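Long-range contacts in ferredoxin CarAc (PDB 7BUH), which carries electrons from the ferredoxin reductase CarAd to the terminal oxygenase CarAa of carbazole 1,9a-dioxygenase through a Rieske-type [2Fe-2S] cluster: residues I4-C9 with R20-V25; C9-M14 with G98-A103; Y33-Q38 with G56-D61; F39-D44 with F91-K96; G70-C75 with S82-P87. One frame throughout, in Å; residues are numbered along the deposited sequence.

Contact 1 opens at the N terminus and closes a short loop by bringing together the two outermost strands, 5-10 and 18-24, of the six-stranded sheet. Contact 2 shares Cys-9 with it and crosses it, closing a loop of more than eighty residues by pairing strand 5-10 with the last strand, 99-103. Contacts 3, 4 and 5 all lie inside that long loop. Contact 3 ties strand 27-35 to the first strand of the smaller, four-stranded sheet, and crosses contact 4, which joins the central strands 38-43 and 90-96. Contact 5, nested within contact 4, closes the shortest loop of the five, beside the iron-sulfur cluster.

Contact 1: residues I4-C9 with R20-V25; sequences IWLKVC and RRVNRV
Arg-24 NE gives a hydrogen bond to Ala-28 O, and the methylenes leading up to it are what Leu-6 meets: CD1 of Leu-6 lies 3.6 Å from Arg-24 CG, with CD just as near, the two side chains crossing at about a right angle. The same CD1 also reaches Val-22 CG1, at 4.0 Å. Two residues further along the strand, Val-8 sets both of its methyls against a single branch of Val-22; the shorter approach, between Val-8 CG2 and Val-22 CG2, is 3.8 Å. No hydrogen bond crosses between the two segments. They belong to the two outer strands of the antiparallel six-stranded sheet of the Rieske fold, which curls until these edges face each other and meet by side chains alone, their axes 8.6 Å apart and 150° from parallel. Val-8 CG1 continues the apolar row to Arg-20 CB at 4.2 Å. The chain of Arg-20 bends at chi2 (-94°), and its NE comes to 4.0 Å from Cys-9 SG, which stands obliquely to the guanidinium. Arg-20 NH1 is bonded to Asp-13 O, in the turn that follows strand 5-10.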
# COMPACT_ATOMS: atom_id res chain seq x y z
N ILE A 4 15.75 -2.42 3.56
CA ILE A 4 14.86 -1.56 4.41
C ILE A 4 13.51 -2.23 4.64
O ILE A 4 12.81 -2.53 3.66
CB ILE A 4 14.65 -0.14 3.84
CG1 ILE A 4 15.96 0.61 3.60
CG2 ILE A 4 13.73 0.66 4.75
CD1 ILE A 4 15.78 1.83 2.69
N TRP A 5 13.14 -2.40 5.90
CA TRP A 5 11.83 -2.93 6.35
C TRP A 5 11.27 -1.97 7.38
O TRP A 5 12.04 -1.50 8.24
CB TRP A 5 12.01 -4.34 6.91
CG TRP A 5 12.36 -5.30 5.83
CD1 TRP A 5 13.59 -5.73 5.40
CD2 TRP A 5 11.39 -5.97 5.00
NE1 TRP A 5 13.44 -6.59 4.33
CE2 TRP A 5 12.11 -6.75 4.07
CE3 TRP A 5 10.00 -5.92 4.94
CZ2 TRP A 5 11.45 -7.55 3.14
CZ3 TRP A 5 9.35 -6.70 4.01
CH2 TRP A 5 10.07 -7.50 3.12
N LEU A 6 9.99 -1.62 7.25
CA LEU A 6 9.32 -0.68 8.16
C LEU A 6 8.34 -1.45 9.05
O LEU A 6 7.46 -2.13 8.51
CB LEU A 6 8.58 0.37 7.34
CG LEU A 6 9.42 1.15 6.34
CD1 LEU A 6 8.56 2.21 5.71
CD2 LEU A 6 10.67 1.76 6.98
N LYS A 7 8.50 -1.35 10.36
CA LYS A 7 7.63 -2.07 11.30
C LYS A 7 6.30 -1.32 11.32
O LYS A 7 6.28 -0.08 11.53
CB LYS A 7 8.26 -2.24 12.67
CG LYS A 7 7.33 -2.86 13.71
CD LYS A 7 8.00 -3.03 15.06
CE LYS A 7 9.10 -4.06 15.02
NZ LYS A 7 9.84 -4.18 16.30
N VAL A 8 5.21 -2.04 11.10
CA VAL A 8 3.84 -1.45 11.05
C VAL A 8 3.15 -1.68 12.38
O VAL A 8 2.79 -0.68 13.07
CB VAL A 8 3.08 -2.04 9.86
CG1 VAL A 8 1.69 -1.44 9.69
CG2 VAL A 8 3.90 -1.84 8.61
N CYS A 9 2.89 -2.93 12.73
CA CYS A 9 2.09 -3.28 13.93
C CYS A 9 2.13 -4.78 14.10
O CYS A 9 2.62 -5.44 13.22
CB CYS A 9 0.64 -2.86 13.78
SG CYS A 9 -0.16 -3.51 12.28
N ARG A 20 -3.89 0.01 7.08
CA ARG A 20 -3.06 0.90 7.93
C ARG A 20 -2.21 1.75 7.00
O ARG A 20 -1.55 1.19 6.10
CB ARG A 20 -2.10 0.14 8.84
CG ARG A 20 -2.73 -0.47 10.08
CD ARG A 20 -2.61 0.45 11.29
NE ARG A 20 -2.58 -0.29 12.56
CZ ARG A 20 -3.59 -1.01 13.03
NH1 ARG A 20 -3.49 -1.62 14.19
NH2 ARG A 20 -4.72 -1.12 12.35
N ARG A 21 -2.16 3.05 7.27
CA ARG A 21 -1.23 3.96 6.57
C ARG A 21 0.11 3.93 7.28
O ARG A 21 0.16 3.89 8.51
CB ARG A 21 -1.82 5.35 6.49
CG ARG A 21 -0.94 6.37 5.81
CD ARG A 21 -1.70 7.66 5.66
NE ARG A 21 -0.82 8.67 5.16
CZ ARG A 21 -1.16 9.92 5.01
NH1 ARG A 21 -2.38 10.31 5.33
NH2 ARG A 21 -0.27 10.78 4.56
N VAL A 22 1.17 3.88 6.50
CA VAL A 22 2.58 3.91 6.94
C VAL A 22 3.24 5.17 6.38
O VAL A 22 3.40 5.31 5.14
CB VAL A 22 3.34 2.65 6.52
CG1 VAL A 22 4.78 2.75 6.94
CG2 VAL A 22 2.67 1.39 7.06
N ASN A 23 3.62 6.10 7.28
CA ASN A 23 4.29 7.34 6.82
C ASN A 23 5.80 7.12 6.78
O ASN A 23 6.33 6.38 7.64
CB ASN A 23 3.87 8.51 7.70
CG ASN A 23 2.38 8.72 7.69
OD1 ASN A 23 1.82 9.22 6.71
ND2 ASN A 23 1.73 8.27 8.74
N ARG A 24 6.46 7.69 5.78
CA ARG A 24 7.93 7.60 5.58
C ARG A 24 8.50 9.02 5.52
O ARG A 24 8.19 9.77 4.57
CB ARG A 24 8.24 6.85 4.29
CG ARG A 24 7.69 5.44 4.25
CD ARG A 24 8.22 4.70 3.07
NE ARG A 24 7.62 5.21 1.85
CZ ARG A 24 8.09 5.02 0.62
NH1 ARG A 24 9.21 4.35 0.42
NH2 ARG A 24 7.44 5.52 -0.42
N VAL A 25 9.30 9.36 6.52
CA VAL A 25 9.99 10.68 6.60
C VAL A 25 10.56 10.98 5.21
O VAL A 25 11.35 10.17 4.73
CB VAL A 25 11.06 10.68 7.71
CG1 VAL A 25 10.41 10.88 9.09
CG2 VAL A 25 11.91 9.41 7.70

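Contact 2: residues C9-M14 with G98-A103; sequences CAASDM and GEVYVA
Cys-9 O accepts a bond of 2.8 Å from Val-100 N, nearly straight at the hydrogen (169°). The second bond is as short: Ala-11 N reaches Gly-98 O at 2.8 Å, again nearly straight (166°). Between them the strands draw in, Ala-10 and Glu-99 forming a non-hydrogen-bonded antiparallel pair whose side chains diverge. Ala-10 CA adds a CH-O contact of 3.4 Å to Gly-98 O. Packing is close on the side of Val-100, where the methyl CG2 rests on Ala-11, 3.7 Å from its CA and 4.0 Å from its CB. The side of Glu-99 is looser. Its chain bends at chi2, and OE2 stays 3.7 Å from Ala-10 N, which gives a weak bond, 3.3 Å long, to OD2 of exposed Asp-13; Glu-99 OE1 has a long, weak ion pair with Lys-7. After Ala-10 the chain leaves the sheet in a short 3-10 turn. Strand 99-103 runs between strands 5-10 and 90-96, and the buried Val-100 packs on Val-93 of strand 90-96, Phe-39 of strand 38-43 and Val-32 of strand 27-35.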
# COMPACT_ATOMS: atom_id res chain seq x y z
N CYS A 9 2.89 -2.93 12.73
CA CYS A 9 2.09 -3.28 13.93
C CYS A 9 2.13 -4.78 14.10
O CYS A 9 2.62 -5.44 13.22
CB CYS A 9 0.64 -2.86 13.78
SG CYS A 9 -0.16 -3.51 12.28
N ALA A 10 1.58 -5.29 15.19
CA ALA A 10 1.31 -6.72 15.36
C ALA A 10 0.29 -7.17 14.31
O ALA A 10 -0.69 -6.44 14.09
CB ALA A 10 0.80 -6.99 16.75
N ALA A 11 0.50 -8.34 13.72
CA ALA A 11 -0.47 -8.95 12.77
C ALA A 11 -1.84 -9.03 13.42
O ALA A 11 -2.84 -8.69 12.75
CB ALA A 11 0.01 -10.31 12.29
N SER A 12 -1.92 -9.32 14.72
CA SER A 12 -3.24 -9.49 15.39
C SER A 12 -3.97 -8.14 15.60
O SER A 12 -5.19 -8.15 15.89
CB SER A 12 -3.04 -10.26 16.66
OG SER A 12 -2.13 -9.60 17.51
N ASP A 13 -3.25 -7.03 15.45
CA ASP A 13 -3.78 -5.63 15.53
C ASP A 13 -4.55 -5.28 14.27
O ASP A 13 -5.25 -4.27 14.28
CB ASP A 13 -2.64 -4.60 15.65
CG ASP A 13 -2.00 -4.53 17.02
OD1 ASP A 13 -2.67 -4.93 17.98
OD2 ASP A 13 -0.82 -4.05 17.11
N MET A 14 -4.42 -6.05 13.19
CA MET A 14 -5.19 -5.80 11.95
C MET A 14 -6.26 -6.87 11.77
O MET A 14 -5.93 -8.06 11.64
CB MET A 14 -4.27 -5.76 10.73
CG MET A 14 -3.34 -4.56 10.73
SD MET A 14 -2.50 -4.37 9.12
CE MET A 14 -3.84 -3.87 8.04
N GLY A 98 5.40 -12.30 14.29
CA GLY A 98 4.00 -11.85 14.53
C GLY A 98 3.82 -10.35 14.34
O GLY A 98 2.71 -9.79 14.67
N GLU A 99 4.83 -9.70 13.77
CA GLU A 99 4.78 -8.26 13.48
C GLU A 99 4.84 -8.05 11.98
O GLU A 99 5.67 -8.67 11.32
CB GLU A 99 5.90 -7.58 14.26
CG GLU A 99 5.52 -7.47 15.73
CD GLU A 99 5.87 -6.15 16.41
OE1 GLU A 99 6.96 -6.10 17.01
OE2 GLU A 99 5.04 -5.21 16.35
N VAL A 100 4.02 -7.12 11.50
CA VAL A 100 3.91 -6.79 10.05
C VAL A 100 5.00 -5.77 9.70
O VAL A 100 5.10 -4.72 10.39
CB VAL A 100 2.52 -6.22 9.73
CG1 VAL A 100 2.45 -5.84 8.26
CG2 VAL A 100 1.44 -7.24 10.12
N TYR A 101 5.78 -6.08 8.69
CA TYR A 101 6.79 -5.17 8.12
C TYR A 101 6.51 -4.96 6.64
O TYR A 101 6.27 -5.94 5.91
CB TYR A 101 8.20 -5.75 8.26
CG TYR A 101 8.67 -5.84 9.68
CD1 TYR A 101 8.22 -6.86 10.51
CD2 TYR A 101 9.62 -4.97 10.19
CE1 TYR A 101 8.63 -6.97 11.82
CE2 TYR A 101 10.06 -5.07 11.51
CZ TYR A 101 9.57 -6.10 12.33
OH TYR A 101 9.99 -6.27 13.63
N VAL A 102 6.63 -3.72 6.21
CA VAL A 102 6.56 -3.40 4.77
C VAL A 102 7.93 -2.96 4.27
O VAL A 102 8.61 -2.20 4.95
CB VAL A 102 5.41 -2.40 4.48
CG1 VAL A 102 5.56 -1.06 5.17
CG2 VAL A 102 5.28 -2.20 2.99
N ALA A 103 8.33 -3.45 3.12
CA ALA A 103 9.60 -3.07 2.48
C ALA A 103 9.57 -1.56 2.25
O ALA A 103 8.45 -0.97 2.00
CB ALA A 103 9.82 -3.85 1.22

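Contact 3: residues Y33-Q38 with G56-D61; sequences YRVGDQ and GTLDGD. With NA (sodium ion), chain C; EDO (1,2-ethanediol), chain D.
Tyr-33 and Leu-58 both hold CG anti to the carbonyl carbon, beside the backbone N (chi1 -46° and -79°), and from there the ring and the leucine fork meet. Leu-58 CD2 lies 3.9 Å from Tyr-33 CD2, oblique to the ring, while CD1 settles near Arg-34 O. Tyr-33 OH is hydrogen-bonded to Thr-42 OG1. Val-35 has CG1 anti to its backbone N, and this methyl sits 3.5 Å from Gly-60 O and within van der Waals reach of Asp-61. No hydrogen bond links the two segments; Val-74, from a loop, packs on Tyr-33, Val-35 and Leu-58. The contact joins strand 27-35 of the large Rieske sheet to the edge of the small sheet that belongs to the cluster-binding part. The chain reverses in a type II' turn from Val-35 to Gln-38, which Arg-34 braces in the plane of its guanidinium: NE bonds to Gly-36 O at 2.8 Å, and NH2 forms a salt bridge of 2.9 Å with Asp-37 OD1, on the anti side of the carboxylate. Asp-59 OD2 binds a sodium ion at 2.4 Å, with two waters and Glu-64. Gly-60 N donates to O1 of a 1,2-ethanediol, probably from the crystallisation liquor, at 2.8 Å. Arg-34 NE and NH2 bond within their own hairpin, whereas between the two segments the contact is van der Waals packing, largely of apolar side chains.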
# COMPACT_ATOMS: atom_id res chain seq x y z
N TYR A 33 -2.55 -3.56 3.67
CA TYR A 33 -3.91 -4.14 3.64
C TYR A 33 -3.85 -5.56 4.19
O TYR A 33 -2.91 -6.26 3.83
CB TYR A 33 -4.45 -4.22 2.21
CG TYR A 33 -4.26 -2.99 1.38
CD1 TYR A 33 -3.12 -2.78 0.63
CD2 TYR A 33 -5.25 -2.04 1.30
CE1 TYR A 33 -2.95 -1.66 -0.17
CE2 TYR A 33 -5.10 -0.92 0.50
CZ TYR A 33 -3.95 -0.72 -0.23
OH TYR A 33 -3.86 0.39 -1.03
N ARG A 34 -4.79 -5.92 5.08
CA ARG A 34 -4.98 -7.32 5.49
C ARG A 34 -6.21 -7.81 4.72
O ARG A 34 -7.32 -7.30 4.96
CB ARG A 34 -5.18 -7.48 6.99
CG ARG A 34 -5.29 -8.96 7.36
CD ARG A 34 -5.46 -9.23 8.84
NE ARG A 34 -5.57 -10.66 9.07
CZ ARG A 34 -5.13 -11.30 10.16
NH1 ARG A 34 -4.46 -10.67 11.11
NH2 ARG A 34 -5.27 -12.62 10.24
N VAL A 35 -5.98 -8.72 3.78
CA VAL A 35 -7.06 -9.35 2.99
C VAL A 35 -7.16 -10.78 3.50
O VAL A 35 -6.22 -11.56 3.23
CB VAL A 35 -6.78 -9.25 1.48
CG1 VAL A 35 -7.85 -9.94 0.67
CG2 VAL A 35 -6.63 -7.77 1.09
N GLY A 36 -8.20 -11.05 4.30
CA GLY A 36 -8.33 -12.33 5.03
C GLY A 36 -7.11 -12.54 5.89
O GLY A 36 -6.91 -11.70 6.79
N ASP A 37 -6.26 -13.53 5.58
CA ASP A 37 -5.04 -13.82 6.38
C ASP A 37 -3.78 -13.56 5.57
O ASP A 37 -2.78 -14.21 5.83
CB ASP A 37 -5.05 -15.26 6.90
CG ASP A 37 -6.22 -15.52 7.82
OD1 ASP A 37 -6.54 -14.62 8.65
OD2 ASP A 37 -6.84 -16.61 7.68
N GLN A 38 -3.82 -12.61 4.62
CA GLN A 38 -2.65 -12.23 3.82
C GLN A 38 -2.53 -10.71 3.88
O GLN A 38 -3.54 -10.03 4.12
CB GLN A 38 -2.72 -12.73 2.37
CG GLN A 38 -2.82 -14.25 2.26
CD GLN A 38 -3.16 -14.69 0.85
OE1 GLN A 38 -3.47 -13.88 -0.02
NE2 GLN A 38 -3.08 -15.99 0.61
N GLY A 56 -10.10 4.42 2.36
CA GLY A 56 -11.07 3.74 1.51
C GLY A 56 -11.65 2.47 2.12
O GLY A 56 -11.66 2.31 3.36
N THR A 57 -12.17 1.61 1.26
CA THR A 57 -12.94 0.40 1.60
C THR A 57 -12.35 -0.75 0.81
O THR A 57 -12.29 -0.64 -0.43
CB THR A 57 -14.42 0.58 1.24
OG1 THR A 57 -14.85 1.74 1.98
CG2 THR A 57 -15.23 -0.65 1.55
N LEU A 58 -12.01 -1.85 1.47
CA LEU A 58 -11.65 -3.10 0.75
C LEU A 58 -12.90 -3.87 0.36
O LEU A 58 -13.84 -4.00 1.16
CB LEU A 58 -10.75 -3.96 1.63
CG LEU A 58 -9.29 -3.52 1.68
CD1 LEU A 58 -8.59 -4.16 2.86
CD2 LEU A 58 -8.59 -3.85 0.36
N ASP A 59 -12.88 -4.43 -0.84
CA ASP A 59 -13.90 -5.36 -1.35
C ASP A 59 -13.09 -6.56 -1.85
O ASP A 59 -12.56 -6.48 -2.97
CB ASP A 59 -14.75 -4.68 -2.41
CG ASP A 59 -15.95 -5.48 -2.87
OD1 ASP A 59 -15.94 -6.72 -2.73
OD2 ASP A 59 -16.91 -4.82 -3.37
N GLY A 60 -12.89 -7.54 -0.97
CA GLY A 60 -11.91 -8.62 -1.19
C GLY A 60 -10.51 -8.06 -1.38
O GLY A 60 -10.01 -7.39 -0.46
N ASP A 61 -9.87 -8.33 -2.52
CA ASP A 61 -8.48 -7.87 -2.79
C ASP A 61 -8.52 -6.54 -3.56
O ASP A 61 -7.50 -6.18 -4.09
CB ASP A 61 -7.66 -8.93 -3.52
CG ASP A 61 -8.44 -9.64 -4.61
OD1 ASP A 61 -9.33 -8.95 -5.20
OD2 ASP A 61 -8.22 -10.89 -4.81
NA NA C . -17.76 -2.63 -3.54
C1 EDO D . -13.76 -7.87 1.92
O1 EDO D . -14.80 -8.09 0.98
C2 EDO D . -13.90 -6.60 2.66
O2 EDO D . -12.80 -6.32 3.48
O HOH W 1 -17.63 -2.31 -0.95
O HOH W 2 -18.46 -0.43 -3.10

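Contact 4: residues F39-D44 with F91-K96; sequences FYATED and FEVEVK
The Phe-91 ring has Ala-41 O at its edge, near the ring plane, while the backbone of Thr-42 and Glu-43 approaches it obliquely, CE1 lying 3.9 Å from Glu-43 N. Glu-43 CG comes close to the same CE1, and its carboxylate is turned 56° from the ring; OE1 accepts a bond from Gly-89 N. The Phe-39 ring is met obliquely by Val-93 CG1 and Val-95 CG2, the latter 3.8 Å from CD1, and the Phe-39 and Val-95 side chains cross at about a right angle. Val-93, with CG1 anti to its backbone N (chi1 -180°), puts that methyl 3.5 Å from Phe-39 CB and wedges CG2 against Ala-41 CB at 3.4 Å, tighter than ordinary van der Waals contact. A single direct hydrogen bond crosses the segments, Phe-91 N to Ala-41 O at 3.0 Å, its donor standing above the carbonyl plane. Past it the strands separate and two waters take over: one takes the N-H of Ala-41 and donates to Phe-91 O at 2.6 Å, the other takes the N-H of Val-93 and donates to Phe-39 O at 3.1 Å. Strand 90-96 is irregular here, between strands 38-43 and 99-103 of the Rieske sheet. An alanine at Phe-91 would keep CB beside Ala-41 but would probably leave a gap next to Thr-42, Glu-43 and the neighbouring Leu-30. The parted backbones thus stay joined through solvent, while Phe-39, Ala-41, Val-93 and Val-95 remain in apolar contact.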
# COMPACT_ATOMS: atom_id res chain seq x y z
N PHE A 39 -1.31 -10.25 3.73
CA PHE A 39 -0.93 -8.81 3.82
C PHE A 39 -0.34 -8.37 2.50
O PHE A 39 0.49 -9.10 1.93
CB PHE A 39 0.05 -8.60 4.97
CG PHE A 39 -0.55 -8.87 6.32
CD1 PHE A 39 -0.52 -10.15 6.86
CD2 PHE A 39 -1.15 -7.83 7.03
CE1 PHE A 39 -1.08 -10.38 8.12
CE2 PHE A 39 -1.68 -8.07 8.29
CZ PHE A 39 -1.67 -9.35 8.81
N TYR A 40 -0.72 -7.17 2.04
CA TYR A 40 -0.23 -6.53 0.79
C TYR A 40 0.02 -5.06 1.10
O TYR A 40 -0.49 -4.54 2.12
CB TYR A 40 -1.25 -6.73 -0.34
CG TYR A 40 -1.46 -8.18 -0.65
CD1 TYR A 40 -0.52 -8.89 -1.39
CD2 TYR A 40 -2.51 -8.88 -0.08
CE1 TYR A 40 -0.66 -10.26 -1.62
CE2 TYR A 40 -2.67 -10.24 -0.31
CZ TYR A 40 -1.74 -10.93 -1.08
OH TYR A 40 -1.85 -12.28 -1.27
N ALA A 41 0.81 -4.41 0.27
CA ALA A 41 1.09 -2.98 0.44
C ALA A 41 1.20 -2.31 -0.92
O ALA A 41 1.75 -2.92 -1.85
CB ALA A 41 2.35 -2.77 1.24
N THR A 42 0.72 -1.09 -1.00
CA THR A 42 0.92 -0.21 -2.17
C THR A 42 1.32 1.17 -1.68
O THR A 42 1.27 1.42 -0.49
CB THR A 42 -0.38 -0.12 -2.99
OG1 THR A 42 -1.42 0.52 -2.23
CG2 THR A 42 -0.90 -1.46 -3.46
N GLU A 43 1.61 2.08 -2.61
CA GLU A 43 1.51 3.52 -2.34
C GLU A 43 0.12 3.79 -1.74
O GLU A 43 -0.88 3.16 -2.16
CB GLU A 43 1.69 4.33 -3.63
CG GLU A 43 3.10 4.31 -4.14
CD GLU A 43 3.27 4.53 -5.65
OE1 GLU A 43 2.26 4.72 -6.43
OE2 GLU A 43 4.47 4.49 -6.05
N ASP A 44 0.05 4.68 -0.76
CA ASP A 44 -1.24 5.09 -0.15
C ASP A 44 -1.99 6.07 -1.07
O ASP A 44 -3.25 6.16 -0.98
CB ASP A 44 -1.00 5.77 1.19
CG ASP A 44 -2.28 6.19 1.89
OD1 ASP A 44 -3.08 5.29 2.21
OD2 ASP A 44 -2.44 7.41 2.14
N PHE A 91 4.63 -2.89 -2.77
CA PHE A 91 5.72 -3.11 -1.78
C PHE A 91 5.51 -4.48 -1.14
O PHE A 91 4.40 -4.76 -0.71
CB PHE A 91 5.76 -2.00 -0.73
CG PHE A 91 6.04 -0.64 -1.33
CD1 PHE A 91 5.11 -0.01 -2.14
CD2 PHE A 91 7.28 -0.04 -1.17
CE1 PHE A 91 5.39 1.22 -2.73
CE2 PHE A 91 7.56 1.18 -1.76
CZ PHE A 91 6.61 1.81 -2.53
N GLU A 92 6.58 -5.27 -1.03
CA GLU A 92 6.59 -6.54 -0.26
C GLU A 92 6.21 -6.32 1.22
O GLU A 92 6.59 -5.29 1.82
CB GLU A 92 7.97 -7.19 -0.36
CG GLU A 92 7.99 -8.62 0.15
CD GLU A 92 9.32 -9.35 -0.07
OE1 GLU A 92 10.17 -8.82 -0.83
OE2 GLU A 92 9.50 -10.45 0.53
N VAL A 93 5.46 -7.26 1.77
CA VAL A 93 5.04 -7.28 3.20
C VAL A 93 5.46 -8.62 3.79
O VAL A 93 5.13 -9.64 3.17
CB VAL A 93 3.53 -7.07 3.40
CG1 VAL A 93 3.19 -7.10 4.90
CG2 VAL A 93 3.05 -5.78 2.77
N GLU A 94 6.18 -8.61 4.91
CA GLU A 94 6.58 -9.85 5.64
C GLU A 94 6.05 -9.74 7.06
O GLU A 94 6.26 -8.69 7.68
CB GLU A 94 8.10 -10.04 5.62
CG GLU A 94 8.63 -10.63 4.31
CD GLU A 94 10.16 -10.77 4.12
OE1 GLU A 94 10.58 -11.10 2.98
OE2 GLU A 94 10.94 -10.56 5.09
N VAL A 95 5.46 -10.82 7.59
CA VAL A 95 5.18 -10.95 9.05
C VAL A 95 6.40 -11.63 9.67
O VAL A 95 6.77 -12.69 9.22
CB VAL A 95 3.88 -11.72 9.33
CG1 VAL A 95 3.55 -11.69 10.81
CG2 VAL A 95 2.74 -11.18 8.49
N LYS A 96 7.06 -10.95 10.60
CA LYS A 96 8.28 -11.43 11.27
C LYS A 96 8.02 -11.42 12.78
O LYS A 96 7.70 -10.34 13.35
CB LYS A 96 9.49 -10.57 10.88
CG LYS A 96 9.76 -10.29 9.41
CD LYS A 96 10.71 -9.08 9.23
CE LYS A 96 10.71 -8.34 7.89
NZ LYS A 96 11.58 -8.94 6.86
O HOH W 3 3.09 -8.72 0.26
O HOH W 4 2.54 -6.49 -1.31

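Contact 5: residues G70-C75 with S82-P87; sequences GAFNVC and SPCTVP. With FES (Fe2/s2 (inorganic) cluster), chain B.
Phe-72, Cys-84 and Gly-70 carry this contact. Cys-84 SG approaches the Phe-72 ring obliquely, 4.2 Å from its centroid and 45° off the normal, and comes within 3.5 Å of CZ. Cys-84 CB touches the same end of the ring. At the ring edge, near its plane, Val-86 O approaches CE1 at 3.3 Å; this carbonyl is also hydrogen-bonded to Thr-47 OG1. An alanine in place of Phe-72 would probably leave Cys-84 SG without its aromatic partner and set the Cys-84 to Val-86 chain freer to shift. Gly-70 fits against residues 82-84 because it has no side chain: a CB would fall only 2.3 Å from Cys-84 SG, a clash. Its CA sits 3.6 Å from Pro-83 CD, and makes a CH-O contact of 3.4 Å with Ser-82 O, the carbonyl of the cis peptide bond to Pro-83. The bridging sulfide S2 of the cluster lies 3.4 Å from Gly-70 N and 3.7 Å from Cys-84 SG. Cys-84 is a neighbour of the cluster; Cys-46, His-48, Cys-65 and His-68 bind it. A proline-containing loop closing over a [2Fe-2S] cluster next to its two ligand loops is characteristic of Rieske proteins.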
# COMPACT_ATOMS: atom_id res chain seq x y z
N GLY A 70 -12.76 5.22 -7.80
CA GLY A 70 -11.79 4.39 -8.53
C GLY A 70 -11.34 3.25 -7.64
O GLY A 70 -11.71 3.22 -6.44
N ALA A 71 -10.60 2.29 -8.16
CA ALA A 71 -10.18 1.14 -7.35
C ALA A 71 -8.94 0.49 -7.96
O ALA A 71 -8.66 0.74 -9.16
CB ALA A 71 -11.30 0.15 -7.20
N PHE A 72 -8.21 -0.24 -7.12
CA PHE A 72 -6.96 -0.95 -7.50
C PHE A 72 -6.99 -2.33 -6.90
O PHE A 72 -7.51 -2.48 -5.77
CB PHE A 72 -5.72 -0.24 -6.96
CG PHE A 72 -5.56 1.16 -7.48
CD1 PHE A 72 -4.85 1.40 -8.66
CD2 PHE A 72 -6.12 2.23 -6.80
CE1 PHE A 72 -4.69 2.70 -9.11
CE2 PHE A 72 -5.97 3.52 -7.27
CZ PHE A 72 -5.25 3.75 -8.42
N ASN A 73 -6.41 -3.30 -7.59
CA ASN A 73 -6.11 -4.63 -6.99
C ASN A 73 -4.93 -4.41 -6.03
O ASN A 73 -3.91 -3.90 -6.51
CB ASN A 73 -5.79 -5.66 -8.05
CG ASN A 73 -5.62 -7.04 -7.44
OD1 ASN A 73 -4.63 -7.31 -6.79
ND2 ASN A 73 -6.57 -7.92 -7.67
N VAL A 74 -5.04 -4.74 -4.74
CA VAL A 74 -3.95 -4.47 -3.75
C VAL A 74 -2.73 -5.39 -3.95
O VAL A 74 -1.61 -5.03 -3.50
CB VAL A 74 -4.47 -4.52 -2.30
CG1 VAL A 74 -5.58 -3.49 -2.06
CG2 VAL A 74 -4.94 -5.90 -1.90
N CYS A 75 -2.92 -6.54 -4.59
CA CYS A 75 -1.87 -7.56 -4.87
C CYS A 75 -0.99 -7.10 -6.04
O CYS A 75 0.24 -7.30 -6.00
CB CYS A 75 -2.54 -8.88 -5.24
SG CYS A 75 -3.66 -9.53 -3.97
N SER A 82 -12.59 2.49 -12.97
CA SER A 82 -12.48 3.91 -13.40
C SER A 82 -12.82 4.79 -12.21
O SER A 82 -13.66 4.43 -11.37
CB SER A 82 -13.39 4.23 -14.55
OG SER A 82 -14.73 4.11 -14.11
N PRO A 83 -12.25 6.01 -12.10
CA PRO A 83 -11.42 6.61 -13.16
C PRO A 83 -9.91 6.36 -13.12
O PRO A 83 -9.17 7.02 -13.83
CB PRO A 83 -11.73 8.09 -12.91
CG PRO A 83 -11.85 8.20 -11.43
CD PRO A 83 -12.54 6.92 -10.99
N CYS A 84 -9.47 5.39 -12.33
CA CYS A 84 -8.04 5.07 -12.16
C CYS A 84 -7.47 4.37 -13.40
O CYS A 84 -8.13 3.45 -13.92
CB CYS A 84 -7.84 4.19 -10.94
SG CYS A 84 -8.30 5.09 -9.44
N THR A 85 -6.32 4.84 -13.87
CA THR A 85 -5.62 4.34 -15.08
C THR A 85 -4.14 4.10 -14.78
O THR A 85 -3.53 3.28 -15.51
CB THR A 85 -5.80 5.28 -16.27
OG1 THR A 85 -5.07 6.48 -16.03
CG2 THR A 85 -7.26 5.58 -16.53
N VAL A 86 -3.56 4.80 -13.81
CA VAL A 86 -2.11 4.68 -13.51
C VAL A 86 -1.92 3.69 -12.37
O VAL A 86 -2.45 3.91 -11.28
CB VAL A 86 -1.48 6.03 -13.16
CG1 VAL A 86 -0.02 5.83 -12.78
CG2 VAL A 86 -1.63 7.04 -14.28
N PRO A 87 -1.19 2.57 -12.58
CA PRO A 87 -0.96 1.59 -11.51
C PRO A 87 -0.18 2.16 -10.30
O PRO A 87 0.60 3.11 -10.45
CB PRO A 87 -0.13 0.47 -12.16
CG PRO A 87 -0.30 0.69 -13.65
CD PRO A 87 -0.50 2.18 -13.82
FE1 FES B . -9.97 9.87 -7.95
FE2 FES B . -8.91 8.11 -6.24
S1 FES B . -8.65 10.31 -6.18
S2 FES B . -10.41 7.72 -7.84